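Local coordinates for protein glutathione S-transferase (PDB 3AY8) that probably catalyses the conjugation of glutathione to electrophilic compounds as a homodimeric cytosolic transferase of the GST fold, at residues 82-87 against 154-159. Sequence-based numbering, arbitrary orientation.
Sequences DDQWYP and DHPTIA
Trp85 sets the benzo end of its indole against the ring of Pro156, CZ3 lying 3.8 Å from Pro156 CB, and carries CB past the methyl CG2 of Ile158. Because its CG stands anti to the carbonyl carbon (chi1 -68°), the indole swings clear of the Trp85 carbonyl, which remains available for the backbone of 154-159. The broad indole suits this place: it also reaches Ala24 and Ile25 of helix 13-25, joining the thioredoxin-like half to the all-helical half, while the rigid proline offers it a compact apolar surface. An alanine here would probably leave the ring of Pro156 without the indole that covers it and open a gap between this loop and helix 13-25. On the Tyr86 side, Ile158 sends CD1 over one face of the phenol ring in a CH-pi contact, 4.2 Å from the ring centroid and 24° off its normal. Isoleucine suits the place because its beta branch puts CG2 near Trp85 and the CG1-CD1 arm on Tyr86, whose hydroxyl is bonded to Asn97 of helix 90-120.

Between the two apolar patches the backbones meet: Ile158 N donates to Trp85 O at 2.9 Å. Thr157 is the N-cap of helix 158-173, threonine supplying both a hydroxyl, OG1, that accepts from Ala159 N at 3.3 Å and a methyl that packs by Gln84 O. At the outer, polar edge the flat imidazole of His155 can lay its rim on a carbonyl, with CE1 3.1 Å from Gln84 O.

Since the first turn of a helix has backbone N-H groups without carbonyl partners within the helix, the Thr157 hydroxyl and the Trp85 carbonyl together satisfy two of them, so the interdomain loop docks directly on the start of helix 158-173.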
loop_
_atom_site.group_PDB
_atom_site.type_symbol
_atom_site.label_atom_id
_atom_site.label_comp_id
_atom_site.label_asym_id
_atom_site.label_seq_id
_atom_site.Cartn_x
_atom_site.Cartn_y
_atom_site.Cartn_z
ATOM N N ASP A 82 -23.535 -8.052 -5.687
ATOM C CA ASP A 82 -23.035 -9.423 -5.808
ATOM C C ASP A 82 -21.603 -9.433 -5.253
ATOM O O ASP A 82 -21.184 -8.473 -4.588
ATOM C CB ASP A 82 -23.054 -9.884 -7.275
ATOM C CG ASP A 82 -22.242 -8.973 -8.182
ATOM O OD1 ASP A 82 -22.291 -7.740 -7.993
ATOM O OD2 ASP A 82 -21.551 -9.487 -9.092
ATOM N N ASP A 83 -20.886 -10.501 -5.611
ATOM C CA ASP A 83 -19.571 -10.842 -5.100
ATOM C C ASP A 83 -18.464 -10.465 -6.092
ATOM O O ASP A 83 -17.329 -10.212 -5.690
ATOM C CB ASP A 83 -19.521 -12.352 -4.849
ATOM C CG ASP A 83 -18.590 -12.724 -3.721
ATOM O OD1 ASP A 83 -18.442 -11.900 -2.801
ATOM O OD2 ASP A 83 -18.013 -13.832 -3.750
ATOM N N GLN A 84 -18.807 -10.426 -7.379
ATOM C CA GLN A 84 -17.822 -10.281 -8.459
ATOM C C GLN A 84 -16.673 -9.330 -8.141
ATOM O O GLN A 84 -15.508 -9.673 -8.321
ATOM C CB GLN A 84 -18.496 -9.815 -9.764
ATOM C CG GLN A 84 -17.627 -10.009 -10.997
ATOM C CD GLN A 84 -17.800 -8.917 -12.051
ATOM O OE1 GLN A 84 -16.844 -8.223 -12.389
ATOM N NE2 GLN A 84 -19.016 -8.770 -12.576
ATOM N N TRP A 85 -17.020 -8.134 -7.683
ATOM C CA TRP A 85 -16.066 -7.016 -7.582
ATOM C C TRP A 85 -15.048 -7.165 -6.451
ATOM O O TRP A 85 -13.934 -6.675 -6.554
ATOM C CB TRP A 85 -16.790 -5.669 -7.545
ATOM C CG TRP A 85 -17.469 -5.347 -8.860
ATOM C CD1 TRP A 85 -18.797 -5.513 -9.160
ATOM C CD2 TRP A 85 -16.854 -4.825 -10.047
ATOM N NE1 TRP A 85 -19.045 -5.123 -10.450
ATOM C CE2 TRP A 85 -17.873 -4.698 -11.022
ATOM C CE3 TRP A 85 -15.543 -4.459 -10.386
ATOM C CZ2 TRP A 85 -17.622 -4.203 -12.312
ATOM C CZ3 TRP A 85 -15.293 -3.970 -11.671
ATOM C CH2 TRP A 85 -16.327 -3.851 -12.618
ATOM N N TYR A 86 -15.438 -7.863 -5.388
ATOM C CA TYR A 86 -14.555 -8.133 -4.251
ATOM C C TYR A 86 -15.003 -9.458 -3.631
ATOM O O TYR A 86 -15.782 -9.457 -2.688
ATOM C CB TYR A 86 -14.653 -6.993 -3.235
ATOM C CG TYR A 86 -13.591 -6.972 -2.149
ATOM C CD1 TYR A 86 -12.251 -7.264 -2.435
ATOM C CD2 TYR A 86 -13.922 -6.622 -0.846
ATOM C CE1 TYR A 86 -11.280 -7.232 -1.442
ATOM C CE2 TYR A 86 -12.955 -6.586 0.162
ATOM C CZ TYR A 86 -11.637 -6.889 -0.151
ATOM O OH TYR A 86 -10.676 -6.850 0.833
ATOM N N PRO A 87 -14.525 -10.591 -4.180
ATOM C CA PRO A 87 -15.064 -11.903 -3.760
ATOM C C PRO A 87 -14.892 -12.199 -2.276
ATOM O O PRO A 87 -13.858 -11.854 -1.683
ATOM C CB PRO A 87 -14.286 -12.905 -4.614
ATOM C CG PRO A 87 -13.901 -12.126 -5.845
ATOM C CD PRO A 87 -13.603 -10.720 -5.322
ATOM N N ASP A 154 -10.321 -13.757 -13.943
ATOM C CA ASP A 154 -10.782 -13.650 -15.322
ATOM C C ASP A 154 -12.020 -12.753 -15.452
ATOM O O ASP A 154 -12.570 -12.609 -16.541
ATOM C CB ASP A 154 -10.991 -15.033 -15.938
ATOM C CG ASP A 154 -9.692 -15.657 -16.418
ATOM O OD1 ASP A 154 -8.913 -14.988 -17.137
ATOM O OD2 ASP A 154 -9.447 -16.832 -16.080
ATOM N N HIS A 155 -12.434 -12.149 -14.336
ATOM C CA HIS A 155 -13.449 -11.086 -14.315
ATOM C C HIS A 155 -12.885 -9.842 -13.608
ATOM O O HIS A 155 -11.953 -9.962 -12.808
ATOM C CB HIS A 155 -14.733 -11.559 -13.612
ATOM C CG HIS A 155 -14.515 -12.081 -12.223
ATOM N ND1 HIS A 155 -14.580 -11.277 -11.103
ATOM C CD2 HIS A 155 -14.258 -13.333 -11.770
ATOM C CE1 HIS A 155 -14.360 -12.009 -10.022
ATOM N NE2 HIS A 155 -14.166 -13.260 -10.399
ATOM N N PRO A 156 -13.432 -8.649 -13.912
ATOM C CA PRO A 156 -12.872 -7.432 -13.310
ATOM C C PRO A 156 -13.184 -7.332 -11.814
ATOM O O PRO A 156 -14.202 -7.844 -11.362
ATOM C CB PRO A 156 -13.523 -6.290 -14.102
ATOM C CG PRO A 156 -14.743 -6.885 -14.747
ATOM C CD PRO A 156 -14.496 -8.360 -14.897
ATOM N N THR A 157 -12.281 -6.724 -11.049
ATOM C CA THR A 157 -12.479 -6.566 -9.609
ATOM C C THR A 157 -12.085 -5.141 -9.257
ATOM O O THR A 157 -11.627 -4.399 -10.136
ATOM C CB THR A 157 -11.623 -7.568 -8.792
ATOM O OG1 THR A 157 -10.231 -7.363 -9.084
ATOM C CG2 THR A 157 -12.001 -9.036 -9.130
ATOM N N ILE A 158 -12.263 -4.748 -7.995
ATOM C CA ILE A 158 -11.751 -3.458 -7.542
ATOM C C ILE A 158 -10.224 -3.335 -7.667
ATOM O O ILE A 158 -9.700 -2.227 -7.637
ATOM C CB ILE A 158 -12.207 -3.069 -6.100
ATOM C CG1 ILE A 158 -11.675 -4.046 -5.050
ATOM C CG2 ILE A 158 -13.737 -2.919 -6.019
ATOM C CD1 ILE A 158 -11.937 -3.562 -3.611
ATOM N N ALA A 159 -9.511 -4.454 -7.785
ATOM C CA ALA A 159 -8.063 -4.374 -8.077
ATOM C C ALA A 159 -7.838 -3.733 -9.467
ATOM O O ALA A 159 -6.912 -2.943 -9.658
ATOM C CB ALA A 159 -7.419 -5.744 -7.992
#